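Local coordinates for subtilisin-like protein (Prochloron didemni, PDB 3ZXY), which probably acts as a subtilisin-family serine endopeptidase, this chain being the protease domain of a longer protein, PatA, linked to the processing of patellamides, at residues A[86-91]-A[113-118]; A[241-246]-A[274-279]; A[29-34]-A[58-63]; A[164-169]-A[175-180]; A[189-194]-A[214-219]. The protein carries 1 engineered substitution. All coordinates share one frame; numbering follows the deposited sequence.

In the fold
Interactions 3, 4 and 5 all reach the seven-stranded parallel sheet of the subtilase fold, whereas interactions 1 and 2 lie further out, on opposite sides of the chain's centre. Interaction 5, nearest that centre, seats helix 210-230 on the outermost strand 187-191 through aliphatic groups; interaction 4, wholly buried, joins the adjacent strand 162-167 to its following loop by a serine hydrogen bond. At the other sheet edge, interaction 3 packs leucine and alanine against a phenylalanine and a glutamine, and its helix touches that of interaction 5. Interaction 2 is leucine packing between two helices late in the chain, while interaction 1, partly exposed, relies on charge and an amide.

Interaction 1: A[86-91]-A[113-118]; sequences RRRITQ and GGELTD
Glu115 OE1 is gripped by two nitrogens from the other segment. Gln91 NE2 donates a hydrogen bond of 3.0 Å to Glu115 OE1, almost straight at 173°, and Arg88 NH2 forms a salt bridge with the same oxygen at 3.1 Å. The amide of Gln91 keeps the acceptor in its own plane, yet it meets the carboxylate from above, 49° out of the carboxylate plane. Arg88 comes across rather than alongside: Glu115 OE2 lies over one face of the guanidinium, 3.7 Å from Arg88 NH2, so the two groups do not form a flat, two-pronged pair. Glu115 reaches both partners because its CG stands anti to the backbone N (chi1 179°) and the chain beyond is extended, while Arg88 bends at its third torsion to bring NH2 round. The other end of the Gln91 amide is held too, since OE1 accepts from the backbone N of Asp123, which fixes the rotation of the group. Putting a leucine at Glu115 removes both oxygens and would probably leave the Arg88 guanidinium without its charged mate and Gln91 NE2 without its acceptor. The contact thus ties the loop after strand 75-80, at the point where Thr90 caps helix 91-103, to strand 115-117, which is paired antiparallel with strand 152-154.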
# COMPACT_ATOMS: atom_id res chain seq x y z
N ARG A 86 -11.75 8.29 -18.76
CA ARG A 86 -10.45 8.38 -19.45
C ARG A 86 -9.46 9.37 -18.83
O ARG A 86 -8.24 9.21 -18.97
CB ARG A 86 -10.65 8.76 -20.92
CG ARG A 86 -11.40 10.07 -21.10
CD ARG A 86 -11.18 10.78 -22.41
NE ARG A 86 -12.07 11.94 -22.50
CZ ARG A 86 -11.70 13.22 -22.37
NH1 ARG A 86 -10.43 13.56 -22.12
NH2 ARG A 86 -12.63 14.16 -22.48
N ARG A 87 -9.96 10.41 -18.17
CA ARG A 87 -9.08 11.48 -17.72
C ARG A 87 -8.18 11.00 -16.60
O ARG A 87 -8.59 10.25 -15.73
CB ARG A 87 -9.88 12.69 -17.25
CG ARG A 87 -10.59 13.43 -18.37
CD ARG A 87 -11.39 14.58 -17.77
NE ARG A 87 -12.17 15.31 -18.76
CZ ARG A 87 -13.38 14.94 -19.20
NH1 ARG A 87 -13.95 13.81 -18.76
NH2 ARG A 87 -14.00 15.69 -20.10
N ARG A 88 -6.93 11.43 -16.63
CA ARG A 88 -6.04 11.18 -15.53
C ARG A 88 -6.48 12.00 -14.33
O ARG A 88 -7.16 13.03 -14.47
CB ARG A 88 -4.60 11.55 -15.88
CG ARG A 88 -4.34 13.03 -16.11
CD ARG A 88 -2.85 13.35 -16.17
NE ARG A 88 -2.16 13.05 -14.90
CZ ARG A 88 -1.55 13.93 -14.11
NH1 ARG A 88 -1.51 15.22 -14.43
NH2 ARG A 88 -0.96 13.51 -12.99
N ILE A 89 -6.06 11.57 -13.15
CA ILE A 89 -6.22 12.41 -11.97
C ILE A 89 -4.88 13.10 -11.69
O ILE A 89 -3.84 12.69 -12.21
CB ILE A 89 -6.77 11.64 -10.76
CG1 ILE A 89 -5.73 10.67 -10.19
CG2 ILE A 89 -8.05 10.91 -11.17
CD1 ILE A 89 -5.51 10.82 -8.70
N THR A 90 -4.93 14.18 -10.92
CA THR A 90 -3.77 15.04 -10.71
C THR A 90 -3.15 14.81 -9.33
O THR A 90 -3.72 14.13 -8.48
CB THR A 90 -4.17 16.52 -10.78
OG1 THR A 90 -5.12 16.81 -9.74
CG2 THR A 90 -4.81 16.87 -12.15
N GLN A 91 -1.97 15.39 -9.13
CA GLN A 91 -1.34 15.36 -7.81
C GLN A 91 -2.21 16.07 -6.77
O GLN A 91 -2.17 15.70 -5.60
CB GLN A 91 0.05 15.97 -7.87
CG GLN A 91 1.03 15.10 -8.63
CD GLN A 91 2.46 15.62 -8.57
OE1 GLN A 91 2.85 16.27 -7.59
NE2 GLN A 91 3.23 15.37 -9.62
N GLY A 113 -0.14 3.91 -6.92
CA GLY A 113 -0.11 4.77 -8.10
C GLY A 113 0.88 5.88 -7.88
O GLY A 113 1.50 5.97 -6.83
N GLY A 114 1.01 6.75 -8.88
CA GLY A 114 1.95 7.85 -8.81
C GLY A 114 2.21 8.41 -10.18
O GLY A 114 1.52 8.06 -11.14
N GLU A 115 3.20 9.29 -10.26
CA GLU A 115 3.57 9.95 -11.50
C GLU A 115 5.08 9.93 -11.61
O GLU A 115 5.78 10.18 -10.63
CB GLU A 115 3.08 11.41 -11.48
CG GLU A 115 3.44 12.21 -12.72
CD GLU A 115 2.58 13.45 -12.93
OE1 GLU A 115 1.97 13.95 -11.95
OE2 GLU A 115 2.52 13.93 -14.09
N LEU A 116 5.59 9.66 -12.81
CA LEU A 116 7.00 9.71 -13.09
C LEU A 116 7.50 11.16 -13.01
O LEU A 116 6.81 12.08 -13.47
CB LEU A 116 7.25 9.15 -14.49
CG LEU A 116 8.68 9.02 -14.99
CD1 LEU A 116 9.46 8.02 -14.16
CD2 LEU A 116 8.66 8.63 -16.47
N THR A 117 8.71 11.33 -12.47
CA THR A 117 9.34 12.63 -12.25
C THR A 117 10.79 12.58 -12.71
O THR A 117 11.31 11.51 -13.00
CB THR A 117 9.38 12.97 -10.75
OG1 THR A 117 10.29 12.07 -10.09
CG2 THR A 117 8.01 12.88 -10.15
N ASP A 118 11.44 13.75 -12.79
CA ASP A 118 12.88 13.81 -13.06
C ASP A 118 13.72 13.43 -11.82
O ASP A 118 14.68 12.66 -11.94
CB ASP A 118 13.28 15.21 -13.53
CG ASP A 118 12.84 15.52 -14.94
OD1 ASP A 118 12.49 14.58 -15.68
OD2 ASP A 118 12.85 16.71 -15.30

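Interaction 2: A[241-246]-A[274-279]; sequences RQLLLQ and TLLKGG
Leu243 and Leu275 slide past each other in opposite directions, each reaching toward the helix that bears the other. Leu243 CD2 rests against the base of its partner, 3.8 Å from Leu275 CB, and also lies 3.9 Å from the backbone N of Leu276. Its other methyl turns to a different neighbour: Leu243 CD1 approaches Leu276 CB at 3.9 Å, and here the two side chains cross at about a right angle. The fork of Leu243 therefore straddles the start of two successive side chains, an outcome of CG standing anti to the carbonyl carbon (chi1 -69°). One turn further along, Gln246 lies across the end of Leu275, with Leu275 CD1 3.8 Å from Gln246 CG. Leu275 was modelled in two conformers, so the course of its side chain past Leu243 and its touch with Gln246 hold for the copy given here.

The segments belong to helices 237-247 and 269-278, late in the protease domain, whose local axes approach to 10.2 Å with 126° between their N-to-C directions. Helix 210-230 backs the contact, Leu224 touching Leu276. Gly279, with positive phi, is the first residue past the second helix.

Replacing Leu243 by an alanine takes both methyls away and would probably open a gap beside Leu275 CB and Leu276 CB. Between the segments the junction is mainly apolar and without directional bonds, depending on the fit of branched carbons; the side chain of Gln246 lends its CG and the flank of its amide, while NE2 bonds the C-terminal carboxylate of Ser282.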
# COMPACT_ATOMS: atom_id res chain seq x y z
N ARG A 241 7.59 1.48 9.58
CA ARG A 241 8.42 1.71 8.40
C ARG A 241 9.89 1.40 8.67
O ARG A 241 10.56 0.74 7.88
CB ARG A 241 8.28 3.15 7.93
CG ARG A 241 9.13 3.51 6.73
CD ARG A 241 8.87 4.97 6.40
NE ARG A 241 9.68 5.55 5.38
CZ ARG A 241 10.80 6.25 5.56
NH1 ARG A 241 11.37 6.40 6.76
NH2 ARG A 241 11.36 6.80 4.50
N GLN A 242 10.40 1.88 9.80
CA GLN A 242 11.81 1.69 10.14
C GLN A 242 12.11 0.19 10.32
O GLN A 242 13.17 -0.31 9.89
CB GLN A 242 12.15 2.49 11.40
CG GLN A 242 13.63 2.69 11.62
CD GLN A 242 14.26 3.76 10.73
OE1 GLN A 242 13.62 4.30 9.82
NE2 GLN A 242 15.51 4.07 10.99
N LEU A 243 11.19 -0.52 10.97
CA LEU A 243 11.35 -1.96 11.16
C LEU A 243 11.39 -2.72 9.84
O LEU A 243 12.19 -3.63 9.66
CB LEU A 243 10.24 -2.53 12.05
CG LEU A 243 10.26 -2.10 13.51
CD1 LEU A 243 8.89 -2.37 14.13
CD2 LEU A 243 11.34 -2.84 14.27
N LEU A 244 10.51 -2.35 8.92
CA LEU A 244 10.45 -2.99 7.62
C LEU A 244 11.73 -2.72 6.83
O LEU A 244 12.26 -3.62 6.16
CB LEU A 244 9.21 -2.52 6.85
CG LEU A 244 7.90 -3.12 7.36
CD1 LEU A 244 6.67 -2.37 6.81
CD2 LEU A 244 7.84 -4.61 7.01
N LEU A 245 12.21 -1.48 6.86
CA LEU A 245 13.44 -1.14 6.18
C LEU A 245 14.66 -1.81 6.80
O LEU A 245 15.54 -2.30 6.10
CB LEU A 245 13.63 0.38 6.12
CG LEU A 245 12.64 1.13 5.23
CD1 LEU A 245 12.80 2.63 5.49
CD2 LEU A 245 12.86 0.81 3.76
N GLN A 246 14.72 -1.86 8.13
CA GLN A 246 15.89 -2.43 8.80
C GLN A 246 16.01 -3.94 8.62
O GLN A 246 17.12 -4.46 8.48
CB GLN A 246 15.85 -2.13 10.30
CG GLN A 246 17.08 -2.65 11.00
CD GLN A 246 17.40 -1.92 12.27
OE1 GLN A 246 17.54 -2.53 13.33
NE2 GLN A 246 17.61 -0.60 12.16
N THR A 274 10.41 -10.21 14.44
CA THR A 274 11.44 -10.53 15.45
C THR A 274 12.04 -9.25 16.05
O THR A 274 12.28 -9.16 17.25
CB THR A 274 12.52 -11.42 14.84
OG1 THR A 274 11.92 -12.68 14.51
CG2 THR A 274 13.69 -11.67 15.84
N LEU A 275 12.29 -8.26 15.20
CA LEU A 275 12.85 -6.98 15.66
C LEU A 275 11.86 -6.24 16.53
O LEU A 275 12.23 -5.71 17.56
CB LEU A 275 13.27 -6.06 14.51
CG LEU A 275 14.66 -6.24 13.94
CD1 LEU A 275 14.88 -5.15 12.89
CD2 LEU A 275 15.73 -6.20 15.02
N LEU A 276 10.60 -6.22 16.14
CA LEU A 276 9.56 -5.58 16.95
C LEU A 276 9.47 -6.25 18.31
O LEU A 276 9.44 -5.58 19.34
CB LEU A 276 8.21 -5.64 16.21
CG LEU A 276 7.04 -4.87 16.79
CD1 LEU A 276 5.98 -4.73 15.69
CD2 LEU A 276 6.50 -5.56 18.01
N LYS A 277 9.45 -7.58 18.31
CA LYS A 277 9.26 -8.32 19.55
C LYS A 277 10.44 -8.19 20.50
O LYS A 277 10.26 -8.21 21.72
CB LYS A 277 8.97 -9.80 19.26
CG LYS A 277 7.59 -9.95 18.65
CD LYS A 277 7.42 -11.28 17.94
CE LYS A 277 7.18 -12.44 18.87
NZ LYS A 277 6.62 -13.55 18.06
N GLY A 278 11.65 -8.08 19.95
CA GLY A 278 12.84 -7.98 20.78
C GLY A 278 13.10 -6.59 21.35
O GLY A 278 13.78 -6.48 22.40
N GLY A 279 12.58 -5.57 20.68
CA GLY A 279 12.81 -4.19 21.08
C GLY A 279 14.18 -3.66 20.68
O GLY A 279 14.58 -2.59 21.15

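Interaction 3: A[29-34]-A[58-63]; sequences ADLTVL and IIFGQP
The Phe60 ring is sandwiched between Leu31, from the other segment, and Ile59. Ile59 CG2, from the preceding residue, lies 3.7 Å above the ring plane over its centre, and Leu31 CD2 occupies the opposite face. This second approach is a CH-pi contact: Leu31 CD2 stands 4.0 Å from the centroid of the Phe60 ring, 19° off the ring normal, and displaced toward the side where the ring joins its stem, with Phe60 CG nearest at 3.8 Å. A single branch of the leucine thus does all the touching. Further round, the phenylalanine meets Val12 and Ile14 of strand 11-16.

In the subtilisin-like fold this places the end of helix 47-60, which also bears the predicted catalytic His51, against strand 30-33, the outermost strand on one side of the parallel sheet and paired there with strand 75-80. The Phe60 side chain is about 10 Å from that of Asp16, another predicted member of the charge relay.

The other flat group is the Gln62 amide, just past helix 47-60, with Gly61 the first residue to leave the helix. Bent at its second torsion (chi2 -70°), the side chain folds back so that Gln62 NE2 donates to Phe60 O at 2.8 Å, tilted from the carbonyl plane and somewhat off straight at 153°. The same nitrogen also bonds Pro72 O, so two carbonyls hold the amide in place. Ala29 packs against it, with Ala29 CB 3.4 Å from Gln62 NE2 and the backbone N of Ala29 3.6 Å from Gln62 CD. Ala29 CB also lies 3.9 Å from Phe60 O.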
# COMPACT_ATOMS: atom_id res chain seq x y z
N ALA A 29 -15.63 -8.19 6.00
CA ALA A 29 -14.69 -7.07 6.16
C ALA A 29 -15.41 -5.85 6.74
O ALA A 29 -16.61 -5.66 6.51
CB ALA A 29 -14.05 -6.71 4.83
N ASP A 30 -14.68 -5.04 7.51
CA ASP A 30 -15.18 -3.76 8.01
C ASP A 30 -14.62 -2.65 7.13
O ASP A 30 -13.50 -2.20 7.34
CB ASP A 30 -14.79 -3.53 9.48
CG ASP A 30 -15.42 -2.27 10.06
OD1 ASP A 30 -15.93 -1.44 9.29
OD2 ASP A 30 -15.41 -2.10 11.30
N LEU A 31 -15.40 -2.24 6.13
CA LEU A 31 -14.98 -1.23 5.16
C LEU A 31 -15.91 -0.03 5.20
O LEU A 31 -17.12 -0.18 5.31
CB LEU A 31 -15.01 -1.81 3.75
CG LEU A 31 -14.15 -3.05 3.54
CD1 LEU A 31 -14.27 -3.53 2.10
CD2 LEU A 31 -12.71 -2.75 3.90
N THR A 32 -15.32 1.17 5.15
CA THR A 32 -16.09 2.39 5.08
C THR A 32 -15.64 3.15 3.86
O THR A 32 -14.45 3.34 3.66
CB THR A 32 -15.90 3.29 6.32
OG1 THR A 32 -16.20 2.54 7.51
CG2 THR A 32 -16.80 4.52 6.24
N VAL A 33 -16.59 3.55 3.02
CA VAL A 33 -16.29 4.34 1.84
C VAL A 33 -16.41 5.82 2.20
O VAL A 33 -17.43 6.25 2.79
CB VAL A 33 -17.23 3.99 0.69
CG1 VAL A 33 -16.97 4.90 -0.50
CG2 VAL A 33 -17.08 2.53 0.31
N LEU A 34 -15.37 6.58 1.87
CA LEU A 34 -15.28 8.00 2.15
C LEU A 34 -15.29 8.76 0.83
O LEU A 34 -14.24 8.96 0.21
CB LEU A 34 -14.01 8.32 2.93
CG LEU A 34 -13.86 7.66 4.31
CD1 LEU A 34 -12.51 8.00 4.92
CD2 LEU A 34 -14.98 8.07 5.24
N ILE A 58 -6.37 -7.59 -1.69
CA ILE A 58 -5.09 -8.12 -1.20
C ILE A 58 -4.95 -7.93 0.30
O ILE A 58 -4.37 -8.78 1.00
CB ILE A 58 -3.90 -7.49 -1.98
CG1 ILE A 58 -3.87 -8.03 -3.41
CG2 ILE A 58 -2.57 -7.78 -1.29
CD1 ILE A 58 -3.04 -7.16 -4.35
N ILE A 59 -5.49 -6.82 0.80
CA ILE A 59 -5.44 -6.51 2.23
C ILE A 59 -6.66 -7.05 2.96
O ILE A 59 -6.54 -7.68 4.00
CB ILE A 59 -5.32 -4.98 2.46
CG1 ILE A 59 -4.08 -4.45 1.73
CG2 ILE A 59 -5.29 -4.64 3.96
CD1 ILE A 59 -3.96 -2.95 1.71
N PHE A 60 -7.86 -6.81 2.42
CA PHE A 60 -9.10 -7.03 3.17
C PHE A 60 -9.92 -8.25 2.77
O PHE A 60 -10.96 -8.51 3.38
CB PHE A 60 -9.99 -5.79 3.11
CG PHE A 60 -9.36 -4.58 3.74
CD1 PHE A 60 -9.20 -4.52 5.13
CD2 PHE A 60 -8.93 -3.52 2.96
CE1 PHE A 60 -8.61 -3.41 5.72
CE2 PHE A 60 -8.33 -2.42 3.56
CZ PHE A 60 -8.17 -2.38 4.92
N GLY A 61 -9.49 -9.00 1.77
CA GLY A 61 -10.16 -10.25 1.43
C GLY A 61 -10.24 -11.15 2.65
O GLY A 61 -9.30 -11.23 3.45
N GLN A 62 -11.35 -11.85 2.81
CA GLN A 62 -11.59 -12.57 4.05
C GLN A 62 -11.14 -14.02 3.98
O GLN A 62 -11.05 -14.61 2.92
CB GLN A 62 -13.06 -12.43 4.43
CG GLN A 62 -13.46 -11.00 4.70
CD GLN A 62 -12.85 -10.45 5.97
OE1 GLN A 62 -13.05 -11.01 7.06
NE2 GLN A 62 -12.11 -9.34 5.85
N PRO A 63 -10.83 -14.60 5.14
CA PRO A 63 -10.38 -15.99 5.13
C PRO A 63 -11.43 -16.93 4.55
O PRO A 63 -12.62 -16.73 4.76
CB PRO A 63 -10.18 -16.30 6.62
CG PRO A 63 -9.92 -14.98 7.26
CD PRO A 63 -10.75 -14.00 6.49

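Interaction 4: A[164-169]-A[175-180]; sequences VGAMDD and DFSNWG
A single hydrogen bond carries the polar side of the meeting between Ala166 and Ser177. The backbone N of Ala166 donates to Ser177 OG over 2.9 Å and nearly straight, at 168°. The hydroxyl gets there because OG stands anti to the backbone N of Ser177 (chi1 -169°), which turns it onto the strand. All three residues that touch are buried, so a backbone N-H away from solvent is satisfied here by a side chain.

Van der Waals contact surrounds that bond. Ser177 OG lies 3.4 Å from Gly165 CA, close enough that a side-chain carbon on residue 165 would clash with the oxygen, and the glycine lets the hydroxyl come in. Ala166 CB borders the same oxygen at 4.1 Å, while Ser177 CB is 4.0 Å from Ala166 O.

The strand involved, 162-167, lies inside the parallel sheet of the subtilase fold between strands 139-143 and 187-191, and the loop after it leads into helix 181-186. The side chain of Ala166 is about 9 Å from that of Ala211, an engineered residue at the predicted serine position of the charge relay.

Turn bonds shape the loop itself. Phe176 is the centre of an inverse gamma turn, closed by a weak bond of 3.0 Å from Ser177 N to Asp175 O. Beyond it, Asn178 ND2 donates to Ala144 O and Asn147 OD1, Asn178 OD1 accepts from Cys149 N, and Trp179 NE1 bonds Gly148 O, fastening the loop to the turn after strand 139-143.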
# COMPACT_ATOMS: atom_id res chain seq x y z
N VAL A 164 7.55 0.94 -2.66
CA VAL A 164 7.50 -0.50 -2.84
C VAL A 164 7.74 -0.87 -4.30
O VAL A 164 6.98 -0.46 -5.19
CB VAL A 164 6.17 -1.11 -2.36
CG1 VAL A 164 6.17 -2.63 -2.50
CG2 VAL A 164 5.85 -0.68 -0.92
N GLY A 165 8.79 -1.64 -4.52
CA GLY A 165 9.07 -2.27 -5.81
C GLY A 165 8.63 -3.72 -5.83
O GLY A 165 8.19 -4.25 -4.81
N ALA A 166 8.76 -4.35 -7.00
CA ALA A 166 8.27 -5.70 -7.23
C ALA A 166 9.39 -6.71 -7.43
O ALA A 166 10.35 -6.44 -8.18
CB ALA A 166 7.32 -5.73 -8.43
N MET A 167 9.26 -7.86 -6.78
CA MET A 167 10.15 -8.98 -6.98
C MET A 167 9.34 -10.21 -7.38
O MET A 167 8.11 -10.27 -7.19
CB MET A 167 11.00 -9.25 -5.73
CG MET A 167 10.20 -9.52 -4.50
SD MET A 167 11.33 -10.01 -3.16
CE MET A 167 10.19 -10.16 -1.80
N ASP A 168 10.03 -11.18 -7.94
CA ASP A 168 9.41 -12.47 -8.28
C ASP A 168 9.44 -13.40 -7.08
O ASP A 168 9.92 -13.02 -6.01
CB ASP A 168 10.04 -13.08 -9.54
CG ASP A 168 11.50 -13.51 -9.35
OD1 ASP A 168 11.98 -13.71 -8.21
OD2 ASP A 168 12.17 -13.66 -10.39
N ASP A 169 8.93 -14.61 -7.25
CA ASP A 169 8.81 -15.55 -6.13
C ASP A 169 10.15 -16.14 -5.69
O ASP A 169 10.21 -16.84 -4.67
CB ASP A 169 7.81 -16.66 -6.46
CG ASP A 169 6.36 -16.17 -6.43
OD1 ASP A 169 6.09 -15.04 -5.95
OD2 ASP A 169 5.48 -16.93 -6.89
N ASP A 175 12.19 -6.81 -13.83
CA ASP A 175 12.78 -5.84 -14.74
C ASP A 175 11.94 -4.56 -14.68
O ASP A 175 12.47 -3.45 -14.68
CB ASP A 175 12.76 -6.34 -16.19
CG ASP A 175 13.72 -7.47 -16.48
OD1 ASP A 175 14.77 -7.54 -15.83
OD2 ASP A 175 13.43 -8.25 -17.43
N PHE A 176 10.62 -4.74 -14.64
CA PHE A 176 9.67 -3.64 -14.72
C PHE A 176 9.33 -3.12 -13.34
O PHE A 176 8.20 -3.22 -12.85
CB PHE A 176 8.45 -4.06 -15.55
CG PHE A 176 8.80 -4.40 -16.97
CD1 PHE A 176 9.41 -3.45 -17.78
CD2 PHE A 176 8.60 -5.68 -17.48
CE1 PHE A 176 9.76 -3.75 -19.08
CE2 PHE A 176 8.95 -5.97 -18.78
CZ PHE A 176 9.53 -5.01 -19.58
N SER A 177 10.34 -2.55 -12.70
CA SER A 177 10.22 -2.00 -11.37
C SER A 177 11.30 -0.93 -11.21
O SER A 177 12.47 -1.18 -11.51
CB SER A 177 10.35 -3.11 -10.31
OG SER A 177 9.97 -2.64 -9.02
N ASN A 178 10.93 0.27 -10.79
CA ASN A 178 11.87 1.40 -10.75
C ASN A 178 12.84 1.35 -9.59
O ASN A 178 12.51 0.85 -8.52
CB ASN A 178 11.10 2.72 -10.70
CG ASN A 178 10.37 3.01 -11.98
OD1 ASN A 178 10.82 2.62 -13.05
ND2 ASN A 178 9.25 3.73 -11.90
N TRP A 179 14.02 1.93 -9.79
CA TRP A 179 15.12 1.79 -8.83
C TRP A 179 15.94 3.06 -8.69
O TRP A 179 17.13 3.03 -8.45
CB TRP A 179 15.98 0.59 -9.23
CG TRP A 179 16.43 0.59 -10.66
CD1 TRP A 179 15.69 0.20 -11.78
CD2 TRP A 179 17.74 0.96 -11.19
NE1 TRP A 179 16.44 0.32 -12.92
CE2 TRP A 179 17.68 0.77 -12.63
CE3 TRP A 179 18.93 1.42 -10.63
CZ2 TRP A 179 18.76 1.04 -13.45
CZ3 TRP A 179 20.01 1.67 -11.46
CH2 TRP A 179 19.94 1.47 -12.85
N GLY A 180 15.27 4.21 -8.78
CA GLY A 180 15.92 5.49 -8.59
C GLY A 180 16.54 5.64 -7.20
O GLY A 180 16.19 4.90 -6.28

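Interaction 5: A[189-194]-A[214-219]; sequences LAPGED and TPIVSG
Methyl-to-methyl packing joins Ala190 to Val217. Ala190 CB, directed at the helix, sits 3.5 Å from Val217 CG2, a close fit between two small groups. The valine offers that branch because CG1 stands anti to the backbone N (chi1 173°), which leaves CG2 beside that nitrogen and facing the strand. One residue on along the strand, and one back along the helix, the end of a longer chain takes over: Ile216 CD1 reaches Pro191 CB at 4.0 Å.

In the subtilisin-like fold, helix 210-230 is the one that carries the predicted nucleophile position at its start, occupied here by the engineered Ala211, and it lies against the parallel sheet whose outermost strand on this side is 187-191. The helix is kinked at Pro215, whose nitrogen makes no bond to the preceding turn. Helix 47-60 packs against it as well, through Ile58 on Pro215 and Ile216, and Val217 also meets Leu162 and Val164 of the neighbouring strand.

A carbon-to-oxygen contact is the closest approach between the segments: Ile216 CD1 is 3.3 Å from Pro191 O. That carbonyl is buried by the contact and has no hydrogen-bond partner in the model, so the isoleucine methyl covers a polar atom without satisfying it.

Backbone bonds keep the helix regular past the kink, Ser218 N donating to Thr214 O at 3.0 Å and Gly219 N to Pro215 O at 2.8 Å.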
# COMPACT_ATOMS: atom_id res chain seq x y z
N LEU A 189 11.43 -4.27 -1.75
CA LEU A 189 10.81 -5.15 -2.74
C LEU A 189 9.80 -6.06 -2.08
O LEU A 189 10.07 -6.68 -1.03
CB LEU A 189 11.86 -6.01 -3.45
CG LEU A 189 12.93 -5.31 -4.29
CD1 LEU A 189 13.92 -6.33 -4.83
CD2 LEU A 189 12.29 -4.52 -5.44
N ALA A 190 8.64 -6.21 -2.71
CA ALA A 190 7.64 -7.16 -2.23
C ALA A 190 7.14 -7.95 -3.43
O ALA A 190 7.37 -7.58 -4.58
CB ALA A 190 6.50 -6.44 -1.50
N PRO A 191 6.47 -9.09 -3.18
CA PRO A 191 6.03 -9.90 -4.30
C PRO A 191 5.13 -9.11 -5.23
O PRO A 191 4.19 -8.46 -4.76
CB PRO A 191 5.25 -11.04 -3.62
CG PRO A 191 5.87 -11.14 -2.29
CD PRO A 191 6.21 -9.74 -1.89
N GLY A 192 5.44 -9.12 -6.51
CA GLY A 192 4.67 -8.34 -7.49
C GLY A 192 4.33 -9.06 -8.77
O GLY A 192 3.93 -8.42 -9.73
N GLU A 193 4.48 -10.39 -8.81
CA GLU A 193 4.19 -11.17 -9.98
C GLU A 193 2.99 -12.09 -9.73
O GLU A 193 3.01 -12.87 -8.78
CB GLU A 193 5.42 -12.01 -10.36
CG GLU A 193 5.42 -12.53 -11.77
CD GLU A 193 6.84 -12.69 -12.29
OE1 GLU A 193 7.53 -13.60 -11.80
OE2 GLU A 193 7.26 -11.90 -13.18
N ASP A 194 1.97 -11.97 -10.57
CA ASP A 194 0.80 -12.86 -10.54
C ASP A 194 0.15 -12.90 -9.16
O ASP A 194 -0.12 -13.97 -8.59
CB ASP A 194 1.20 -14.25 -11.03
CG ASP A 194 1.68 -14.25 -12.47
OD1 ASP A 194 1.12 -13.47 -13.28
OD2 ASP A 194 2.59 -15.04 -12.80
N THR A 214 2.58 -3.19 -3.51
CA THR A 214 2.33 -2.14 -2.53
C THR A 214 1.36 -2.58 -1.41
O THR A 214 1.70 -2.43 -0.24
CB THR A 214 1.90 -0.84 -3.25
OG1 THR A 214 2.99 -0.40 -4.07
CG2 THR A 214 1.56 0.27 -2.27
N PRO A 215 0.17 -3.12 -1.74
CA PRO A 215 -0.76 -3.55 -0.68
C PRO A 215 -0.27 -4.71 0.16
O PRO A 215 -0.74 -4.87 1.30
CB PRO A 215 -2.05 -3.87 -1.44
CG PRO A 215 -1.61 -4.11 -2.84
CD PRO A 215 -0.47 -3.18 -3.07
N ILE A 216 0.64 -5.52 -0.36
CA ILE A 216 1.24 -6.57 0.46
C ILE A 216 2.00 -5.91 1.60
O ILE A 216 1.88 -6.29 2.77
CB ILE A 216 2.13 -7.50 -0.36
CG1 ILE A 216 1.27 -8.29 -1.36
CG2 ILE A 216 2.86 -8.48 0.58
CD1 ILE A 216 2.03 -9.17 -2.30
N VAL A 217 2.80 -4.90 1.27
CA VAL A 217 3.53 -4.15 2.31
C VAL A 217 2.58 -3.40 3.24
O VAL A 217 2.77 -3.42 4.46
CB VAL A 217 4.58 -3.20 1.68
CG1 VAL A 217 5.22 -2.30 2.73
CG2 VAL A 217 5.62 -4.01 0.90
N SER A 218 1.53 -2.77 2.71
CA SER A 218 0.56 -2.09 3.57
C SER A 218 -0.09 -3.07 4.54
O SER A 218 -0.27 -2.76 5.73
CB SER A 218 -0.51 -1.43 2.73
OG SER A 218 0.07 -0.36 2.00
N GLY A 219 -0.43 -4.25 4.04
CA GLY A 219 -1.01 -5.30 4.89
C GLY A 219 -0.08 -5.75 6.00
O GLY A 219 -0.50 -5.85 7.18